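PDB 4EV1: anabena Tic22 from Anabaena sp., which probably acts as a chaperone in protein transport, as a cyanobacterial member of the Tic22-like family. Local coordinates for residues A[12-17]-A[47-52]; A[18-23]-A[79-84]; A[165-170]-A[211-216]; A[111-116]-A[132-137]; A[42-47]-A[103-108]. One frame throughout, in Å; residues are numbered along the deposited sequence.

How the contacts relate
From the N terminus, contact 1 ties 12-17 to 47-52 and closes the first loop. Contact 2 continues along strand 15-20, pairing 18-23 with 79-84. Contact 5 pairs 42-47 with 103-108. Contacts 1, 2 and 5 cross one another, and contacts 1 and 5 share A47. Together they join strands 15-20, 79-84, 43-48 and 102-107. Contact 4 follows with a short loop, setting helix 110-121 on strand 134-139. Contact 3 comes last and joins helix 165-175 to helix 213-220. Its segments also touch contact 4, through K165 and E112, and contact 1. Through S215 and Y17 the last helix also returns to the first strand.

Contact 1: A[12-17]-A[47-52]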
# COMPACT_ATOMS: atom_id res chain seq x y z
N ASP A 12 2.69 1.28 8.95
CA ASP A 12 4.13 1.07 8.85
C ASP A 12 4.56 -0.38 8.57
O ASP A 12 5.71 -0.62 8.20
CB ASP A 12 4.85 1.53 10.12
CG ASP A 12 5.10 3.04 10.17
OD1 ASP A 12 4.81 3.75 9.20
OD2 ASP A 12 5.62 3.51 11.20
N SER A 13 3.66 -1.33 8.76
CA SER A 13 3.94 -2.73 8.38
C SER A 13 4.28 -2.84 6.90
O SER A 13 4.90 -3.79 6.49
CB SER A 13 2.70 -3.58 8.57
OG SER A 13 2.47 -3.82 9.92
N VAL A 14 3.74 -1.92 6.12
CA VAL A 14 3.73 -2.02 4.66
C VAL A 14 4.85 -1.16 4.11
O VAL A 14 4.84 0.06 4.31
CB VAL A 14 2.38 -1.56 4.10
CG1 VAL A 14 2.31 -1.69 2.61
CG2 VAL A 14 1.20 -2.33 4.78
N PRO A 15 5.81 -1.77 3.42
CA PRO A 15 6.82 -0.93 2.75
C PRO A 15 6.32 -0.38 1.41
O PRO A 15 5.62 -1.05 0.67
CB PRO A 15 8.00 -1.88 2.55
CG PRO A 15 7.40 -3.19 2.42
CD PRO A 15 6.06 -3.20 3.18
N ILE A 16 6.72 0.86 1.11
CA ILE A 16 6.38 1.50 -0.11
C ILE A 16 7.72 1.75 -0.77
O ILE A 16 8.68 2.13 -0.10
CB ILE A 16 5.67 2.84 0.17
CG1 ILE A 16 4.38 2.59 0.97
CG2 ILE A 16 5.41 3.64 -1.15
CD1 ILE A 16 3.28 1.83 0.26
N TYR A 17 7.82 1.55 -2.07
CA TYR A 17 9.13 1.74 -2.78
C TYR A 17 9.13 3.04 -3.61
O TYR A 17 8.28 3.24 -4.44
CB TYR A 17 9.38 0.50 -3.61
CG TYR A 17 9.36 -0.74 -2.76
CD1 TYR A 17 10.40 -1.03 -1.91
CD2 TYR A 17 8.27 -1.59 -2.76
CE1 TYR A 17 10.39 -2.15 -1.10
CE2 TYR A 17 8.23 -2.72 -1.93
CZ TYR A 17 9.31 -2.98 -1.08
OH TYR A 17 9.32 -4.10 -0.27
N ALA A 47 4.95 6.36 -6.26
CA ALA A 47 5.27 5.34 -5.28
C ALA A 47 4.82 3.98 -5.82
O ALA A 47 3.90 3.90 -6.65
CB ALA A 47 4.63 5.65 -3.89
N TYR A 48 5.47 2.92 -5.35
CA TYR A 48 5.23 1.56 -5.81
C TYR A 48 5.00 0.61 -4.66
O TYR A 48 5.74 0.62 -3.66
CB TYR A 48 6.44 1.05 -6.60
CG TYR A 48 6.70 1.76 -7.91
CD1 TYR A 48 7.48 2.93 -7.95
CD2 TYR A 48 6.20 1.27 -9.10
CE1 TYR A 48 7.74 3.61 -9.17
CE2 TYR A 48 6.45 1.95 -10.32
CZ TYR A 48 7.21 3.11 -10.34
OH TYR A 48 7.45 3.78 -11.52
N MET A 49 4.05 -0.29 -4.86
CA MET A 49 3.80 -1.39 -3.94
C MET A 49 4.78 -2.50 -4.17
O MET A 49 5.03 -3.29 -3.23
CB MET A 49 2.39 -1.92 -4.12
CG MET A 49 1.30 -0.88 -3.75
SD MET A 49 1.51 -0.02 -2.20
CE MET A 49 1.50 -1.36 -1.10
N SER A 50 5.37 -2.53 -5.39
CA SER A 50 6.35 -3.57 -5.78
C SER A 50 7.74 -2.99 -6.01
O SER A 50 7.94 -2.11 -6.86
CB SER A 50 5.90 -4.27 -7.07
OG SER A 50 7.00 -4.88 -7.73
N ARG A 51 8.72 -3.52 -5.28
CA ARG A 51 10.11 -3.10 -5.46
C ARG A 51 10.61 -3.40 -6.87
O ARG A 51 11.28 -2.57 -7.48
CB ARG A 51 11.01 -3.79 -4.43
CG ARG A 51 12.43 -3.25 -4.38
CD ARG A 51 13.10 -3.59 -3.06
NE ARG A 51 13.82 -4.86 -3.12
CZ ARG A 51 15.10 -4.98 -3.45
NH1 ARG A 51 15.82 -3.91 -3.75
NH2 ARG A 51 15.67 -6.18 -3.47
N GLN A 52 10.28 -4.58 -7.38
CA GLN A 52 10.70 -4.98 -8.72
C GLN A 52 10.17 -4.02 -9.79
O GLN A 52 10.89 -3.68 -10.74
CB GLN A 52 10.28 -6.44 -9.06
CG GLN A 52 10.34 -6.77 -10.59
CD GLN A 52 10.52 -8.25 -10.91
OE1 GLN A 52 10.94 -8.60 -12.02
NE2 GLN A 52 10.20 -9.12 -9.97
O HOH W 1 4.88 -3.37 -0.54
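The Y17 ring carries R51 on one face and the backbone of M49 at its edge. R51 CB stands over the ring centre, 3.6 Å from the centroid and 3° off the normal, a CH-pi contact. At the rim, Y17 CE2 lies 3.5 Å from M49 O. The Y48 ring takes Y17 O at its own edge, with Y48 CD1 3.6 Å away. Y17 CG is anti to the carbonyl carbon (chi1 -56°); the ring beyond it lies under R51, the first residue of helix 51-63. The Y17 hydroxyl bonds to S215 OG of helix 213-220.

The backbones form a single antiparallel, hydrogen-bonded bridge. Y17 N gives a nearly straight bond to Y48 O at 2.8 Å. Y48 N returns a more bent one to Y17 O at 3.0 Å. One water donates to both P15 O and M49 O, 2.7 Å from the latter. I16 CG2 presses tightly on A47 CB at 3.5 Å. M49, bent at chi2 and chi3, brings SD to 3.6 Å from I16 CD1, and its CE also touches V14.

An alanine at Y17 would probably leave R51 CB without the ring beneath it and S215 OG without its hydroxyl partner. The contact therefore joins strands 15-20 and 43-48 by two kinds of chemistry: a brief polar bridge prolonged by one water, and apolar packing on a tyrosine face and around a methionine thioether.

Contact 2: A[18-23]-A[79-84]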
# COMPACT_ATOMS: atom_id res chain seq x y z
N LEU A 18 10.05 3.95 -3.30
CA LEU A 18 10.18 5.21 -3.94
C LEU A 18 11.39 5.15 -4.85
O LEU A 18 12.34 4.38 -4.57
CB LEU A 18 10.37 6.30 -2.91
CG LEU A 18 9.19 6.56 -1.97
CD1 LEU A 18 9.50 7.85 -1.17
CD2 LEU A 18 7.80 6.66 -2.73
N VAL A 19 11.31 5.85 -5.97
CA VAL A 19 12.47 6.07 -6.83
C VAL A 19 13.16 7.35 -6.38
O VAL A 19 12.58 8.47 -6.43
CB VAL A 19 12.10 6.13 -8.32
CG1 VAL A 19 13.34 6.52 -9.17
CG2 VAL A 19 11.54 4.82 -8.79
N THR A 20 14.40 7.19 -5.94
CA THR A 20 15.11 8.28 -5.23
C THR A 20 16.53 8.42 -5.67
O THR A 20 17.04 7.53 -6.35
CB THR A 20 15.11 8.10 -3.72
OG1 THR A 20 16.06 7.11 -3.33
CG2 THR A 20 13.74 7.70 -3.17
N ASN A 21 17.20 9.52 -5.30
CA ASN A 21 18.66 9.58 -5.44
C ASN A 21 19.31 8.78 -4.32
O ASN A 21 18.61 8.10 -3.50
CB ASN A 21 19.21 11.04 -5.58
CG ASN A 21 19.10 11.84 -4.30
OD1 ASN A 21 18.72 11.33 -3.26
ND2 ASN A 21 19.45 13.11 -4.38
N GLU A 22 20.62 8.84 -4.24
CA GLU A 22 21.36 8.07 -3.25
C GLU A 22 21.13 8.57 -1.80
O GLU A 22 21.40 7.87 -0.86
CB GLU A 22 22.86 8.04 -3.61
CG GLU A 22 23.63 9.30 -3.18
CD GLU A 22 23.44 10.54 -4.08
OE1 GLU A 22 22.62 10.53 -5.05
OE2 GLU A 22 24.15 11.55 -3.78
N LYS A 23 20.63 9.80 -1.64
CA LYS A 23 20.23 10.30 -0.31
C LYS A 23 18.73 10.19 0.00
O LYS A 23 18.24 10.74 1.00
CB LYS A 23 20.72 11.75 -0.16
CG LYS A 23 22.27 11.87 -0.35
CD LYS A 23 22.76 13.28 -0.22
CE LYS A 23 23.20 13.58 1.22
NZ LYS A 23 23.82 14.94 1.35
N GLN A 79 17.89 4.95 -7.46
CA GLN A 79 17.75 3.70 -6.78
C GLN A 79 16.37 3.66 -6.12
O GLN A 79 15.65 4.65 -6.06
CB GLN A 79 18.81 3.56 -5.73
CG GLN A 79 18.66 4.55 -4.50
CD GLN A 79 19.73 4.32 -3.45
OE1 GLN A 79 20.91 4.52 -3.70
NE2 GLN A 79 19.32 3.86 -2.27
N VAL A 80 16.02 2.49 -5.63
CA VAL A 80 14.80 2.29 -4.92
C VAL A 80 15.12 2.47 -3.43
O VAL A 80 16.08 1.86 -2.94
CB VAL A 80 14.25 0.87 -5.12
CG1 VAL A 80 12.92 0.67 -4.30
CG2 VAL A 80 13.98 0.60 -6.60
N THR A 81 14.30 3.27 -2.74
CA THR A 81 14.31 3.40 -1.29
C THR A 81 12.99 2.86 -0.74
O THR A 81 11.91 3.20 -1.23
CB THR A 81 14.54 4.87 -0.91
OG1 THR A 81 15.83 5.27 -1.43
CG2 THR A 81 14.48 5.07 0.58
N ALA A 82 13.09 2.04 0.29
CA ALA A 82 11.93 1.47 0.98
C ALA A 82 11.52 2.39 2.17
O ALA A 82 12.35 2.77 3.00
CB ALA A 82 12.30 0.07 1.47
N VAL A 83 10.27 2.84 2.17
CA VAL A 83 9.72 3.74 3.21
C VAL A 83 8.45 3.05 3.83
O VAL A 83 7.57 2.58 3.09
CB VAL A 83 9.35 5.12 2.58
CG1 VAL A 83 8.83 6.17 3.67
CG2 VAL A 83 10.56 5.68 1.71
N PRO A 84 8.33 3.02 5.15
CA PRO A 84 7.12 2.51 5.71
C PRO A 84 5.91 3.39 5.31
O PRO A 84 5.99 4.60 5.25
CB PRO A 84 7.37 2.57 7.24
CG PRO A 84 8.74 2.99 7.45
CD PRO A 84 9.28 3.50 6.18
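L18, V19 and T20 pair with T81, V80 and Q79 in a two-stranded antiparallel ladder of strands 15-20 and 79-84. Its hydrogen-bonded pairs satisfy four donors and four acceptors. L18 N reaches T81 O at 2.9 Å. T81 N returns to L18 O at 2.9 Å. T20 N meets Q79 O at 2.8 Å, and Q79 N meets T20 O at 2.9 Å. Between them, V19 and V80 form the non-hydrogen-bonded pair. Their side chains leave by the face that meets I58 of helix 51-63.

L18, T20, Q79 and T81 share the other face. T20 OG1 sits between its backbone N and carbonyl carbon (chi1 77°), the crowded position. From there it donates to N21 O at 2.7 Å, in the carbonyl plane and on a lone pair. The same oxygen, T20 OG1, probably shares a hydrogen bond with T81 OG1 at 2.7 Å, where the two threonine side chains cross at about a right angle. T20 OG1 thus links the turn after its strand to the partner strand. N21 OD1 accepts from L25 N, and weakly from K23 N, within that turn. The Q79 chain, extended beyond CG, comes to the turn, with CG near N21 O and OE1 near E22 CA. L18 CD1 touches V83 CG2 at 3.8 Å. L18 O has a second neighbour besides T81 N: V80 CA makes a CA-H...O contact with it at 3.2 Å.

Contact 3: A[165-170]-A[211-216]. With EDO (1,2-ethanediol), chain G.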
# COMPACT_ATOMS: atom_id res chain seq x y z
N LYS A 165 -3.43 -11.12 -2.83
CA LYS A 165 -4.53 -12.05 -2.91
C LYS A 165 -4.14 -13.47 -2.61
O LYS A 165 -4.88 -14.15 -2.00
CB LYS A 165 -5.23 -11.95 -4.23
CG LYS A 165 -6.50 -12.68 -4.28
CD LYS A 165 -6.76 -13.04 -5.63
CE LYS A 165 -7.10 -14.47 -5.71
NZ LYS A 165 -8.56 -14.54 -5.63
N GLN A 166 -2.97 -13.90 -3.05
CA GLN A 166 -2.48 -15.25 -2.80
C GLN A 166 -2.38 -15.56 -1.31
O GLN A 166 -2.68 -16.69 -0.89
CB GLN A 166 -1.13 -15.52 -3.48
CG GLN A 166 0.01 -14.74 -2.84
CD GLN A 166 1.29 -14.74 -3.67
OE1 GLN A 166 1.98 -15.77 -3.78
NE2 GLN A 166 1.66 -13.56 -4.22
N ASP A 167 -2.01 -14.58 -0.50
CA ASP A 167 -1.97 -14.76 0.95
C ASP A 167 -3.40 -14.91 1.51
O ASP A 167 -3.60 -15.69 2.43
CB ASP A 167 -1.31 -13.58 1.66
CG ASP A 167 0.19 -13.54 1.46
OD1 ASP A 167 0.88 -14.58 1.62
OD2 ASP A 167 0.67 -12.45 1.14
N ALA A 168 -4.36 -14.15 1.00
CA ALA A 168 -5.77 -14.32 1.42
C ALA A 168 -6.30 -15.68 0.96
O ALA A 168 -7.06 -16.32 1.71
CB ALA A 168 -6.66 -13.22 0.90
N GLN A 169 -5.93 -16.13 -0.23
CA GLN A 169 -6.43 -17.43 -0.73
C GLN A 169 -5.92 -18.54 0.16
O GLN A 169 -6.62 -19.55 0.39
CB GLN A 169 -6.02 -17.70 -2.19
CG GLN A 169 -7.09 -17.33 -3.25
CD GLN A 169 -8.26 -18.33 -3.33
OE1 GLN A 169 -9.42 -17.93 -3.47
NE2 GLN A 169 -7.95 -19.63 -3.24
N GLY A 170 -4.71 -18.36 0.69
CA GLY A 170 -4.14 -19.30 1.64
C GLY A 170 -4.99 -19.46 2.88
O GLY A 170 -5.30 -20.58 3.26
N PRO A 211 1.86 -7.05 4.18
CA PRO A 211 2.35 -6.83 2.83
C PRO A 211 2.63 -8.10 2.04
O PRO A 211 2.48 -9.20 2.53
CB PRO A 211 3.62 -6.04 3.06
CG PRO A 211 4.12 -6.56 4.39
CD PRO A 211 2.91 -6.87 5.20
N SER A 212 3.03 -7.94 0.79
CA SER A 212 3.17 -9.04 -0.14
C SER A 212 4.31 -9.97 0.29
O SER A 212 5.13 -9.58 1.11
CB SER A 212 3.54 -8.47 -1.48
OG SER A 212 4.88 -7.93 -1.40
N PRO A 213 4.32 -11.22 -0.21
CA PRO A 213 5.41 -12.13 0.19
C PRO A 213 6.79 -11.56 -0.13
O PRO A 213 7.74 -11.75 0.65
CB PRO A 213 5.15 -13.40 -0.64
CG PRO A 213 3.75 -13.38 -1.00
CD PRO A 213 3.31 -11.90 -1.04
N GLU A 214 6.88 -10.88 -1.26
CA GLU A 214 8.14 -10.28 -1.68
C GLU A 214 8.61 -9.19 -0.72
O GLU A 214 9.79 -9.12 -0.39
CB GLU A 214 8.03 -9.72 -3.09
CG GLU A 214 7.75 -10.78 -4.17
CD GLU A 214 6.28 -11.30 -4.27
OE1 GLU A 214 5.33 -10.76 -3.65
OE2 GLU A 214 6.07 -12.29 -5.02
N SER A 215 7.69 -8.35 -0.26
CA SER A 215 8.01 -7.30 0.72
C SER A 215 8.38 -7.90 2.08
O SER A 215 9.24 -7.37 2.79
CB SER A 215 6.84 -6.31 0.82
OG SER A 215 6.90 -5.40 -0.27
N ARG A 216 7.67 -8.96 2.49
CA ARG A 216 7.96 -9.60 3.79
C ARG A 216 9.39 -10.16 3.78
O ARG A 216 10.13 -9.97 4.74
CB ARG A 216 6.96 -10.73 4.08
CG ARG A 216 5.55 -10.22 4.39
CD ARG A 216 4.75 -11.28 5.08
NE ARG A 216 4.71 -12.57 4.37
CZ ARG A 216 3.81 -12.92 3.45
NH1 ARG A 216 2.89 -12.05 3.02
NH2 ARG A 216 3.82 -14.15 2.92
C1 EDO G . 5.62 -7.69 -5.07
O1 EDO G . 4.37 -8.31 -5.31
C2 EDO G . 5.59 -7.27 -3.60
O2 EDO G . 5.00 -5.99 -3.31
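A salt bridge between D167 and R216 links the first turn of helix 165-175 to the N-capped start of helix 213-220. The guanidinium grips the carboxylate end-on with two nitrogens, one to each oxygen. NH1 of R216 donates to OD2 of D167 at 2.9 Å, close to straight (165°) and in the guanidinium plane. NH2 of R216 gives a longer bond to OD1 of D167 at 3.2 Å. The two planes stand 57° apart. NH1 comes to OD2 from well above the carboxylate plane (48° out of it); NH2 meets OD1 on the syn side, also tilted out of the plane though less so.

R216 is bent at chi3, which swings NE round toward the start of its helix. NH1 also donates to P211 O at 2.9 Å, so one nitrogen serves both the bridge and the loop before the helix. These three bonds probably help fix the rotation of the guanidinium. One of its faces lies against P213 CA.

P213 packs beside the ion pair. Its CD is 3.5 Å from D167 OD2, and its CG meets Q166 NE2 tip to tip at 3.8 Å. The nearby carboxylate probably also suits the positive end of helix 213-220.

S212 is the N-cap: its OG accepts from S215 N at 3.1 Å, and R216 N bonds to S212 O. An ethanediol is modelled within hydrogen-bonding reach of E214 OE1 but too close to S212 OG, so that bond is doubtful. The whole is a serine N-cap followed by proline in the first turn, anchored from outside by a bidentate arginine-aspartate bridge.

Contact 4: A[111-116]-A[132-137]; sequences QEIKGA and SVPMFA. With EDO (1,2-ethanediol), chain F.
This is a buried helix-on-strand contact, in which E112, I113 and A116 of helix 110-121 pack on P134 and F136 of strand 134-139. The two axes approach to 8.8 Å and make an angle of 55°. No hydrogen bond crosses between the segments.

P134 meets the helix with CB, CG and CD of its ring. Its CG is 3.6 Å from E112 O, and its CB touches A116 CB at 4.0 Å. F136 turns the edge of its ring to the same helix. CE2 of F136 is 4.0 Å from A116 CA, and CZ is 3.7 Å from E112 O; both partners lie in the ring plane. The F136 side chain leaves the strand toward the helix, with CG anti to the carbonyl carbon (chi1 -51°).

The fold here is a layer of helices on the antiparallel pair 134-139 and 183-188. A116 also touches V186 of the second strand, and F136 reaches A168 of helix 165-175. An alanine at F136 would probably open a gap between helices 110-121 and 165-175 and leave the E112 carboxylate without the ring beside it.

E112 brings its carboxylate into this buried place. OE1 passes F136 CE1 at 3.6 Å, the carboxylate tilted 61° to the ring. OE1 is satisfied by K165 N at the start of helix 165-175, and OE2 by S164 OG. An ethanediol also sits by OE2, at a distance too short to be reliable. I113 CD1 meets P134 CD at 4.0 Å, the two side chains crossing at about a right angle.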
# COMPACT_ATOMS: atom_id res chain seq x y z
N GLN A 111 -0.79 -7.87 -10.78
CA GLN A 111 -1.46 -9.15 -10.43
C GLN A 111 -2.59 -8.94 -9.40
O GLN A 111 -3.61 -9.64 -9.41
CB GLN A 111 -0.42 -10.12 -9.85
CG GLN A 111 -0.90 -11.57 -9.70
CD GLN A 111 -1.34 -12.17 -11.03
OE1 GLN A 111 -0.93 -11.71 -12.10
NE2 GLN A 111 -2.18 -13.20 -10.98
N GLU A 112 -2.44 -7.96 -8.52
CA GLU A 112 -3.43 -7.76 -7.46
C GLU A 112 -4.63 -6.97 -7.96
O GLU A 112 -5.75 -7.18 -7.50
CB GLU A 112 -2.82 -7.03 -6.29
CG GLU A 112 -1.59 -7.67 -5.74
CD GLU A 112 -1.73 -9.12 -5.35
OE1 GLU A 112 -2.85 -9.63 -5.15
OE2 GLU A 112 -0.68 -9.78 -5.17
N ILE A 113 -4.42 -6.06 -8.89
CA ILE A 113 -5.57 -5.45 -9.56
C ILE A 113 -6.42 -6.53 -10.27
O ILE A 113 -7.64 -6.60 -10.09
CB ILE A 113 -5.15 -4.37 -10.57
CG1 ILE A 113 -4.45 -3.21 -9.85
CG2 ILE A 113 -6.37 -3.89 -11.36
CD1 ILE A 113 -5.37 -2.41 -9.03
N LYS A 114 -5.76 -7.38 -11.05
CA LYS A 114 -6.44 -8.48 -11.79
C LYS A 114 -7.18 -9.37 -10.81
O LYS A 114 -8.37 -9.66 -11.01
CB LYS A 114 -5.45 -9.34 -12.59
CG LYS A 114 -6.13 -10.22 -13.67
CD LYS A 114 -5.22 -11.35 -14.14
CE LYS A 114 -5.92 -12.24 -15.17
NZ LYS A 114 -7.39 -12.36 -14.93
N GLY A 115 -6.49 -9.77 -9.74
CA GLY A 115 -7.09 -10.58 -8.69
C GLY A 115 -8.31 -9.95 -8.06
O GLY A 115 -9.28 -10.66 -7.75
N ALA A 116 -8.25 -8.62 -7.87
CA ALA A 116 -9.34 -7.87 -7.24
C ALA A 116 -10.60 -7.89 -8.11
O ALA A 116 -11.70 -8.09 -7.62
CB ALA A 116 -8.93 -6.43 -6.99
N SER A 132 -7.20 2.60 -6.69
CA SER A 132 -6.47 2.51 -5.42
C SER A 132 -5.79 1.15 -5.30
O SER A 132 -5.81 0.31 -6.23
CB SER A 132 -7.40 2.80 -4.21
OG SER A 132 -6.65 3.04 -3.02
N VAL A 133 -5.18 0.93 -4.14
CA VAL A 133 -4.42 -0.29 -3.85
C VAL A 133 -5.39 -1.27 -3.22
O VAL A 133 -5.97 -0.97 -2.20
CB VAL A 133 -3.31 -0.03 -2.85
CG1 VAL A 133 -2.50 -1.30 -2.57
CG2 VAL A 133 -2.35 1.09 -3.37
N PRO A 134 -5.59 -2.45 -3.83
CA PRO A 134 -6.55 -3.35 -3.19
C PRO A 134 -5.96 -4.03 -1.95
O PRO A 134 -4.73 -4.05 -1.76
CB PRO A 134 -6.85 -4.40 -4.27
CG PRO A 134 -5.72 -4.35 -5.20
CD PRO A 134 -5.09 -2.97 -5.11
N MET A 135 -6.87 -4.50 -1.10
CA MET A 135 -6.55 -5.38 0.03
C MET A 135 -7.61 -6.49 0.08
O MET A 135 -8.73 -6.34 -0.42
CB MET A 135 -6.54 -4.59 1.32
CG MET A 135 -5.59 -3.38 1.33
SD MET A 135 -5.42 -2.63 2.96
CE MET A 135 -4.25 -3.70 3.69
N PHE A 136 -7.27 -7.60 0.72
CA PHE A 136 -8.11 -8.77 0.67
C PHE A 136 -8.31 -9.27 2.06
O PHE A 136 -7.34 -9.43 2.79
CB PHE A 136 -7.46 -9.84 -0.20
CG PHE A 136 -7.04 -9.32 -1.55
CD1 PHE A 136 -5.78 -8.80 -1.74
CD2 PHE A 136 -7.93 -9.32 -2.62
CE1 PHE A 136 -5.39 -8.31 -2.98
CE2 PHE A 136 -7.54 -8.85 -3.86
CZ PHE A 136 -6.26 -8.34 -4.04
N ALA A 137 -9.58 -9.51 2.42
CA ALA A 137 -9.88 -9.95 3.78
C ALA A 137 -10.79 -11.16 3.68
O ALA A 137 -11.77 -11.16 2.91
CB ALA A 137 -10.55 -8.82 4.58
C1 EDO F . 0.75 -6.61 -3.17
O1 EDO F . 1.48 -5.43 -2.91
C2 EDO F . 1.67 -7.73 -3.61
O2 EDO F . 1.28 -8.49 -4.72

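Contact 5: A[42-47]-A[103-108]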
# COMPACT_ATOMS: atom_id res chain seq x y z
N GLY A 42 3.12 21.04 -4.50
CA GLY A 42 4.37 21.51 -5.17
C GLY A 42 4.99 20.57 -6.22
O GLY A 42 5.44 20.99 -7.27
N SER A 43 5.04 19.29 -5.90
CA SER A 43 5.54 18.27 -6.82
C SER A 43 4.89 16.92 -6.51
O SER A 43 4.21 16.77 -5.50
CB SER A 43 7.07 18.24 -6.77
OG SER A 43 7.50 17.96 -5.46
N ILE A 44 5.04 15.98 -7.43
CA ILE A 44 4.42 14.69 -7.31
C ILE A 44 5.43 13.57 -7.66
O ILE A 44 6.16 13.69 -8.65
CB ILE A 44 3.13 14.57 -8.17
CG1 ILE A 44 2.38 13.26 -7.83
CG2 ILE A 44 3.43 14.75 -9.68
CD1 ILE A 44 1.01 13.06 -8.54
N THR A 45 5.46 12.55 -6.81
CA THR A 45 6.31 11.37 -7.00
C THR A 45 5.49 10.10 -7.11
O THR A 45 4.38 9.95 -6.54
CB THR A 45 7.40 11.24 -5.88
OG1 THR A 45 8.41 10.29 -6.29
CG2 THR A 45 6.80 10.79 -4.52
N GLY A 46 6.04 9.14 -7.84
CA GLY A 46 5.36 7.90 -8.09
C GLY A 46 5.81 6.79 -7.20
O GLY A 46 6.96 6.31 -7.40
N ALA A 47 4.95 6.36 -6.26
CA ALA A 47 5.27 5.34 -5.28
C ALA A 47 4.82 3.98 -5.82
O ALA A 47 3.90 3.90 -6.65
CB ALA A 47 4.63 5.65 -3.89
N LEU A 103 3.28 15.40 -3.15
CA LEU A 103 2.20 14.45 -3.26
C LEU A 103 2.76 13.11 -3.75
O LEU A 103 3.81 13.07 -4.34
CB LEU A 103 1.14 14.97 -4.22
CG LEU A 103 0.53 16.34 -3.81
CD1 LEU A 103 -0.58 16.76 -4.77
CD2 LEU A 103 -0.03 16.27 -2.40
N PHE A 104 2.03 12.04 -3.51
CA PHE A 104 2.42 10.70 -3.93
C PHE A 104 1.29 10.03 -4.72
O PHE A 104 0.11 10.05 -4.29
CB PHE A 104 2.71 9.82 -2.71
CG PHE A 104 3.78 10.31 -1.82
CD1 PHE A 104 3.56 11.35 -0.94
CD2 PHE A 104 5.05 9.70 -1.84
CE1 PHE A 104 4.59 11.80 -0.08
CE2 PHE A 104 6.05 10.14 -1.02
CZ PHE A 104 5.83 11.19 -0.14
N ALA A 105 1.64 9.43 -5.85
CA ALA A 105 0.73 8.58 -6.61
C ALA A 105 1.15 7.15 -6.35
O ALA A 105 2.35 6.88 -6.38
CB ALA A 105 0.85 8.90 -8.08
N PHE A 106 0.21 6.26 -6.00
CA PHE A 106 0.53 4.87 -5.64
C PHE A 106 0.20 3.86 -6.76
O PHE A 106 -0.93 3.80 -7.22
CB PHE A 106 -0.16 4.44 -4.35
CG PHE A 106 0.33 5.14 -3.12
CD1 PHE A 106 -0.06 6.43 -2.85
CD2 PHE A 106 1.18 4.51 -2.22
CE1 PHE A 106 0.38 7.09 -1.71
CE2 PHE A 106 1.62 5.17 -1.09
CZ PHE A 106 1.21 6.46 -0.86
N LYS A 107 1.19 3.07 -7.15
CA LYS A 107 1.05 2.01 -8.18
C LYS A 107 0.88 0.65 -7.53
O LYS A 107 1.84 0.10 -6.93
CB LYS A 107 2.27 2.00 -9.09
CG LYS A 107 2.31 0.91 -10.20
CD LYS A 107 1.16 0.97 -11.17
CE LYS A 107 1.27 -0.08 -12.28
NZ LYS A 107 1.64 -1.42 -11.72
N PRO A 108 -0.35 0.09 -7.62
CA PRO A 108 -0.55 -1.24 -7.08
C PRO A 108 0.10 -2.29 -7.99
O PRO A 108 0.39 -1.99 -9.14
CB PRO A 108 -2.06 -1.41 -7.05
CG PRO A 108 -2.63 -0.42 -8.04
CD PRO A 108 -1.56 0.64 -8.29
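Strands 43-47 and 103-107 run parallel, 25° apart, with I44 to A47 in register with L103 to F106. They form the parallel half of a mixed three-stranded sheet, with strand 28-30 antiparallel on the other side of 43-48. Five backbone bonds hold the ladder. L103 N bonds to S43 O at 2.9 Å, and T45 N to L103 O at 3.0 Å. A105 N meets T45 O at 2.9 Å. A47 N meets A105 O at 2.7 Å. K107 N closes the ladder on A47 O at 2.9 Å. T45 and A47 each use both N and O, as in a parallel pair.

I44, L103 and A105 lie on one face, where I44 CD1 touches A105 CB at 4.2 Å. T45, F104, A47 and F106 lie on the other, turned toward strand 15-20 and helix 85-94. T45 and F104 run side by side. T45 OG1 is anti to the backbone N (chi1 -165°) and bonds to L27 O; CG2 is left to meet F104 CD2 at 3.4 Å.

K107 NZ bonds to P108 O and makes salt bridges with E53 and D110. F106 N is hydrogen-bonded to a bound 2-(N-cyclohexylamino)ethane sulfonic acid, probably from the crystallisation liquor. A47 CB stands over one face of the F106 ring, 4.0 Å above its plane and offset toward the rim.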